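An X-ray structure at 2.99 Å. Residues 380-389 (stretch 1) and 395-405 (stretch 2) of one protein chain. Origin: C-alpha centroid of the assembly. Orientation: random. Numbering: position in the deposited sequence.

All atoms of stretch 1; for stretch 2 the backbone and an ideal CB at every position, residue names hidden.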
ATOM      1  N   GLY I 380      43.860  26.591 -27.570  1.00 53.84           N
ATOM      2  CA  GLY I 380      43.938  25.460 -26.663  1.00 53.04           C
ATOM      3  C   GLY I 380      45.111  25.463 -25.702  1.00 58.12           C
ATOM      4  O   GLY I 380      46.253  25.676 -26.109  1.00 91.04           O
ATOM      5  N   LYS I 381      44.818  25.210 -24.428  1.00 49.76           N
ATOM      6  CA  LYS I 381      45.828  25.138 -23.372  1.00 58.25           C
ATOM      7  C   LYS I 381      46.740  26.357 -23.356  1.00 74.22           C
ATOM      8  O   LYS I 381      47.964  26.233 -23.413  1.00 73.15           O
ATOM      9  CB  LYS I 381      46.664  23.864 -23.513  1.00 66.07           C
ATOM     10  CG  LYS I 381      46.216  22.728 -22.607  1.00 85.78           C
ATOM     11  CD  LYS I 381      46.191  23.168 -21.150  1.00 79.97           C
ATOM     12  CE  LYS I 381      45.794  22.027 -20.226  1.00 89.24           C
ATOM     13  NZ  LYS I 381      46.809  20.937 -20.217  1.00 81.96           N
ATOM     14  N   ALA I 382      46.134  27.535 -23.275  1.00 71.35           N
ATOM     15  CA  ALA I 382      46.889  28.778 -23.268  1.00 57.21           C
ATOM     16  C   ALA I 382      46.278  29.783 -22.302  1.00 61.11           C
ATOM     17  O   ALA I 382      45.072  29.767 -22.054  1.00 62.58           O
ATOM     18  CB  ALA I 382      46.955  29.361 -24.668  1.00 57.25           C
ATOM     19  N   ILE I 383      47.115  30.656 -21.756  1.00 64.67           N
ATOM     20  CA  ILE I 383      46.638  31.708 -20.871  1.00 61.17           C
ATOM     21  C   ILE I 383      46.657  33.055 -21.582  1.00 54.72           C
ATOM     22  O   ILE I 383      47.688  33.487 -22.096  1.00 61.66           O
ATOM     23  CB  ILE I 383      47.478  31.798 -19.585  1.00 60.80           C
ATOM     24  CG1 ILE I 383      47.419  30.474 -18.821  1.00 58.76           C
ATOM     25  CG2 ILE I 383      46.989  32.940 -18.710  1.00 66.95           C
ATOM     26  CD1 ILE I 383      48.106  30.514 -17.475  1.00 56.68           C
ATOM     27  N   LEU I 384      45.500  33.705 -21.618  1.00 49.91           N
ATOM     28  CA  LEU I 384      45.364  35.014 -22.243  1.00 49.21           C
ATOM     29  C   LEU I 384      44.988  36.047 -21.188  1.00 58.59           C
ATOM     30  O   LEU I 384      43.834  36.118 -20.766  1.00 64.64           O
ATOM     31  CB  LEU I 384      44.314  34.983 -23.359  1.00 52.43           C
ATOM     32  CG  LEU I 384      44.656  34.378 -24.728  1.00 57.60           C
ATOM     33  CD1 LEU I 384      45.063  32.910 -24.642  1.00 51.69           C
ATOM     34  CD2 LEU I 384      43.482  34.546 -25.682  1.00 44.65           C
ATOM     35  N   ALA I 385      45.963  36.844 -20.762  1.00 64.00           N
ATOM     36  CA  ALA I 385      45.745  37.814 -19.693  1.00 59.37           C
ATOM     37  C   ALA I 385      44.799  38.935 -20.119  1.00 58.48           C
ATOM     38  O   ALA I 385      44.248  38.909 -21.218  1.00 56.67           O
ATOM     39  CB  ALA I 385      47.070  38.388 -19.227  1.00 61.33           C
ATOM     40  N   ASN I 386      44.620  39.919 -19.243  1.00 56.02           N
ATOM     41  CA  ASN I 386      43.625  40.967 -19.454  1.00 61.35           C
ATOM     42  C   ASN I 386      43.822  41.775 -20.734  1.00 62.68           C
ATOM     43  O   ASN I 386      44.950  42.062 -21.136  1.00 55.12           O
ATOM     44  CB  ASN I 386      43.601  41.921 -18.257  1.00 54.84           C
ATOM     45  CG  ASN I 386      43.386  41.203 -16.942  1.00 68.52           C
ATOM     46  OD1 ASN I 386      43.053  40.020 -16.915  1.00 76.11           O
ATOM     47  ND2 ASN I 386      43.564  41.921 -15.839  1.00 99.94           N
ATOM     48  N   SER I 387      42.702  42.126 -21.363  1.00 67.02           N
ATOM     49  CA  SER I 387      42.675  42.986 -22.546  1.00 62.01           C
ATOM     50  C   SER I 387      43.562  42.489 -23.684  1.00 69.48           C
ATOM     51  O   SER I 387      44.102  43.284 -24.453  1.00 77.87           O
ATOM     52  CB  SER I 387      43.072  44.414 -22.167  1.00 59.92           C
ATOM     53  OG  SER I 387      42.049  45.035 -21.407  1.00 61.45           O
ATOM     54  N   VAL I 388      43.711  41.173 -23.786  1.00 54.22           N
ATOM     55  CA  VAL I 388      44.405  40.576 -24.918  1.00 55.12           C
ATOM     56  C   VAL I 388      43.450  40.456 -26.098  1.00 62.36           C
ATOM     57  O   VAL I 388      42.342  39.940 -25.957  1.00 71.68           O
ATOM     58  CB  VAL I 388      44.977  39.188 -24.573  1.00 49.22           C
ATOM     59  CG1 VAL I 388      45.318  38.418 -25.838  1.00 45.80           C
ATOM     60  CG2 VAL I 388      46.198  39.325 -23.687  1.00 59.11           C
ATOM     61  N   LYS I 389      43.875  40.947 -27.256  1.00 60.92           N
ATOM     62  CA  LYS I 389      43.053  40.859 -28.455  1.00 63.29           C
ATOM     63  C   LYS I 389      43.640  39.842 -29.426  1.00 65.17           C
ATOM     64  O   LYS I 389      44.830  39.885 -29.738  1.00 65.70           O
ATOM     65  CB  LYS I 389      42.927  42.225 -29.131  1.00 62.96           C
ATOM     66  CG  LYS I 389      42.842  43.401 -28.168  1.00 92.68           C
ATOM     67  CD  LYS I 389      41.626  43.314 -27.260  1.00 89.82           C
ATOM     68  CE  LYS I 389      41.595  44.480 -26.284  1.00 94.12           C
ATOM     69  NZ  LYS I 389      40.458  44.389 -25.327  1.00 82.28           N
ATOM     70  N   UNK I 395      45.649  30.752 -34.526  1.00 64.13           N
ATOM     71  CA  UNK I 395      45.855  29.483 -33.841  1.00 68.66           C
ATOM     72  C   UNK I 395      46.798  29.655 -32.656  1.00 79.26           C
ATOM     73  O   UNK I 395      47.972  29.981 -32.824  1.00 81.42           O
ATOM     74  CB  UNK I 395      46.407  28.436 -34.810  1.00 68.66           C
ATOM     75  N   UNK I 396      46.270  29.440 -31.456  1.00 70.03           N
ATOM     76  CA  UNK I 396      47.069  29.517 -30.241  1.00 61.90           C
ATOM     77  C   UNK I 396      47.176  28.128 -29.624  1.00 69.81           C
ATOM     78  O   UNK I 396      46.166  27.506 -29.296  1.00 79.67           O
ATOM     79  CB  UNK I 396      46.462  30.509 -29.247  1.00 61.90           C
ATOM     80  N   UNK I 397      48.404  27.647 -29.464  1.00 56.29           N
ATOM     81  CA  UNK I 397      48.631  26.243 -29.151  1.00 70.23           C
ATOM     82  C   UNK I 397      49.102  26.019 -27.713  1.00 77.57           C
ATOM     83  O   UNK I 397      49.242  26.967 -26.942  1.00 74.53           O
ATOM     84  CB  UNK I 397      49.659  25.661 -30.123  1.00 70.23           C
ATOM     85  N   UNK I 398      49.338  24.757 -27.362  1.00 82.86           N
ATOM     86  CA  UNK I 398      49.580  24.364 -25.975  1.00 71.35           C
ATOM     87  C   UNK I 398      50.831  24.995 -25.367  1.00 82.88           C
ATOM     88  O   UNK I 398      51.906  24.979 -25.965  1.00 87.11           O
ATOM     89  CB  UNK I 398      49.693  22.841 -25.889  1.00 71.35           C
ATOM     90  N   UNK I 399      50.675  25.546 -24.165  1.00 84.91           N
ATOM     91  CA  UNK I 399      51.785  26.134 -23.439  1.00 78.60           C
ATOM     92  C   UNK I 399      51.901  27.632 -23.635  1.00 74.50           C
ATOM     93  O   UNK I 399      52.639  28.303 -22.913  1.00 61.41           O
ATOM     94  CB  UNK I 399      53.093  25.462 -23.862  1.00 78.60           C
ATOM     95  N   UNK I 400      51.164  28.155 -24.610  1.00 63.33           N
ATOM     96  CA  UNK I 400      51.234  29.571 -24.954  1.00 57.33           C
ATOM     97  C   UNK I 400      50.799  30.464 -23.800  1.00 62.56           C
ATOM     98  O   UNK I 400      49.770  30.230 -23.168  1.00 74.43           O
ATOM     99  CB  UNK I 400      50.368  29.856 -26.183  1.00 57.33           C
ATOM    100  N   UNK I 401      51.598  31.489 -23.527  1.00 67.42           N
ATOM    101  CA  UNK I 401      51.265  32.462 -22.497  1.00 64.26           C
ATOM    102  C   UNK I 401      51.266  33.866 -23.085  1.00 63.09           C
ATOM    103  O   UNK I 401      52.320  34.434 -23.370  1.00 75.13           O
ATOM    104  CB  UNK I 401      52.246  32.370 -21.327  1.00 64.26           C
ATOM    105  N   UNK I 402      50.072  34.416 -23.270  1.00 61.07           N
ATOM    106  CA  UNK I 402      49.920  35.739 -23.856  1.00 51.03           C
ATOM    107  C   UNK I 402      49.657  36.776 -22.769  1.00 57.75           C
ATOM    108  O   UNK I 402      48.530  36.913 -22.291  1.00 56.29           O
ATOM    109  CB  UNK I 402      48.787  35.744 -24.884  1.00 51.03           C
ATOM    110  N   UNK I 403      50.704  37.499 -22.381  1.00 67.04           N
ATOM    111  CA  UNK I 403      50.612  38.485 -21.308  1.00 61.61           C
ATOM    112  C   UNK I 403      49.618  39.594 -21.640  1.00 59.59           C
ATOM    113  O   UNK I 403      49.182  39.727 -22.782  1.00 59.05           O
ATOM    114  CB  UNK I 403      51.990  39.089 -21.029  1.00 61.61           C
ATOM    115  N   UNK I 404      49.275  40.390 -20.633  1.00 62.58           N
ATOM    116  CA  UNK I 404      48.244  41.416 -20.768  1.00 52.48           C
ATOM    117  C   UNK I 404      48.583  42.451 -21.833  1.00 65.78           C
ATOM    118  O   UNK I 404      49.745  42.811 -22.017  1.00 76.41           O
ATOM    119  CB  UNK I 404      48.027  42.116 -19.425  1.00 52.48           C
ATOM    120  N   UNK I 405      47.557  42.916 -22.539  1.00 64.25           N
ATOM    121  CA  UNK I 405      47.713  43.981 -23.511  1.00 59.99           C
ATOM    122  C   UNK I 405      48.104  43.523 -24.903  1.00 67.98           C
ATOM    123  O   UNK I 405      47.849  44.226 -25.882  1.00 74.83           O
ATOM    124  CB  UNK I 405      48.761  44.973 -23.003  1.00 59.99           C
TER

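Position 395 lies beyond the reach of stretch 1: its CA-to-CB bond points away, and nothing of stretch 1 comes within 5.5 Å of the ideal CB. Almost any residue would do; it is S395.

Position 396 points toward stretch 1, with its ideal CB 4.7 Å from A382 CB and 5.4 Å from L384 CD1. A branched or long aliphatic side chain would fill the space beside these apolar groups. The residue is I396, whose CG2 lies 3.7 Å from A382 CB and whose CD1 reaches to 4.3 Å from L384 CD2. Its backbone O accepts a hydrogen bond from G380 N at 3.0 Å.

Position 397 points away, so stretch 1 hardly restricts it, and a polar residue is as acceptable as any; it is E397. It opens a type II turn that ends at 400.

At 398 the bond points sideways, and the ideal CB is 4.0 Å from K381 CB. Small or polar residues would suit. D398 curls back until its OD1 is 3.3 Å from K381 CB, but K381 NZ leads away and no salt bridge forms. OD1 is also 3.1 Å from G380 O, a pair of acceptors and therefore no hydrogen bond.

Position 399 has phi/psi of 95/-12, where a CB would jam against the carbonyl O of 398. Glycine is called for, and G399 is found; its N donates to K381 O at 2.9 Å.

Position 400 sets its ideal CB 3.8 Å from A382 CB, which favors a small apolar residue. A400 makes that methyl contact, while its O accepts from I383 N at 3.0 Å.

Positions 401 and 402 pair in parallel with I383 and L384. The side chain at 401 shares a sheet face with I383, so a beta-branched aliphatic is apt: I401. At 402 the ideal CB lies 4.4 Å from L384 CG and 4.5 Å from V388 CG1, a pocket for valine or isoleucine. V402 brings its CG1 to 3.6 Å from V388 CG1; its N donates to I383 O at 2.8 Å and its O accepts from A385 N at 3.0 Å.

Position 403 points away and asks little of stretch 1; it is A403.

At 404 the ideal CB is 3.5 Å from N386 O and 3.9 Å from A385 CB, close quarters that favor a small residue. A404 packs its methyl against that of A385.

Position 405, at 87/-24, again calls for glycine. G405 N donates to N386 O at 3.1 Å.

Stretch 2 (395-405) SIEDGAIVAAG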
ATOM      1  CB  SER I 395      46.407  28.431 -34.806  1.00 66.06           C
ATOM      2  OG  SER I 395      46.688  27.217 -34.131  1.00 82.50           O
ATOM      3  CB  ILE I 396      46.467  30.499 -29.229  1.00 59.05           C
ATOM      4  CG1 ILE I 396      46.174  31.837 -29.911  1.00 54.16           C
ATOM      5  CG2 ILE I 396      47.405  30.692 -28.052  1.00 51.08           C
ATOM      6  CD1 ILE I 396      45.673  32.903 -28.969  1.00 76.64           C
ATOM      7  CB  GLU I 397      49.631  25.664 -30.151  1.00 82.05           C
ATOM      8  CG  GLU I 397      49.227  25.927 -31.599  1.00 87.18           C
ATOM      9  CD  GLU I 397      50.197  25.349 -32.609  1.00 99.23           C
ATOM     10  OE1 GLU I 397      51.316  24.963 -32.213  1.00 82.57           O
ATOM     11  OE2 GLU I 397      49.838  25.282 -33.804  1.00 97.87           O
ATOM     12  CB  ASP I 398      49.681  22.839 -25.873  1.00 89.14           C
ATOM     13  CG  ASP I 398      48.447  22.136 -26.404  1.00 96.62           C
ATOM     14  OD1 ASP I 398      47.387  22.788 -26.512  1.00 88.39           O
ATOM     15  OD2 ASP I 398      48.537  20.928 -26.711  1.00 97.23           O
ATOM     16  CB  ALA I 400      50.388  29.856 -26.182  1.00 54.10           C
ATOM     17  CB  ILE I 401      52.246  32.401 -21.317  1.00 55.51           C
ATOM     18  CG1 ILE I 401      52.260  30.997 -20.712  1.00 53.18           C
ATOM     19  CG2 ILE I 401      51.872  33.429 -20.262  1.00 53.65           C
ATOM     20  CD1 ILE I 401      53.265  30.830 -19.603  1.00 67.22           C
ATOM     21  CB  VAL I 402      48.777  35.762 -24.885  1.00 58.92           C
ATOM     22  CG1 VAL I 402      48.698  37.117 -25.557  1.00 63.07           C
ATOM     23  CG2 VAL I 402      48.976  34.664 -25.918  1.00 61.91           C
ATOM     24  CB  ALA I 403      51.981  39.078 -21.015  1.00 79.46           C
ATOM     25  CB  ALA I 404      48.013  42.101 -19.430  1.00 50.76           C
TER
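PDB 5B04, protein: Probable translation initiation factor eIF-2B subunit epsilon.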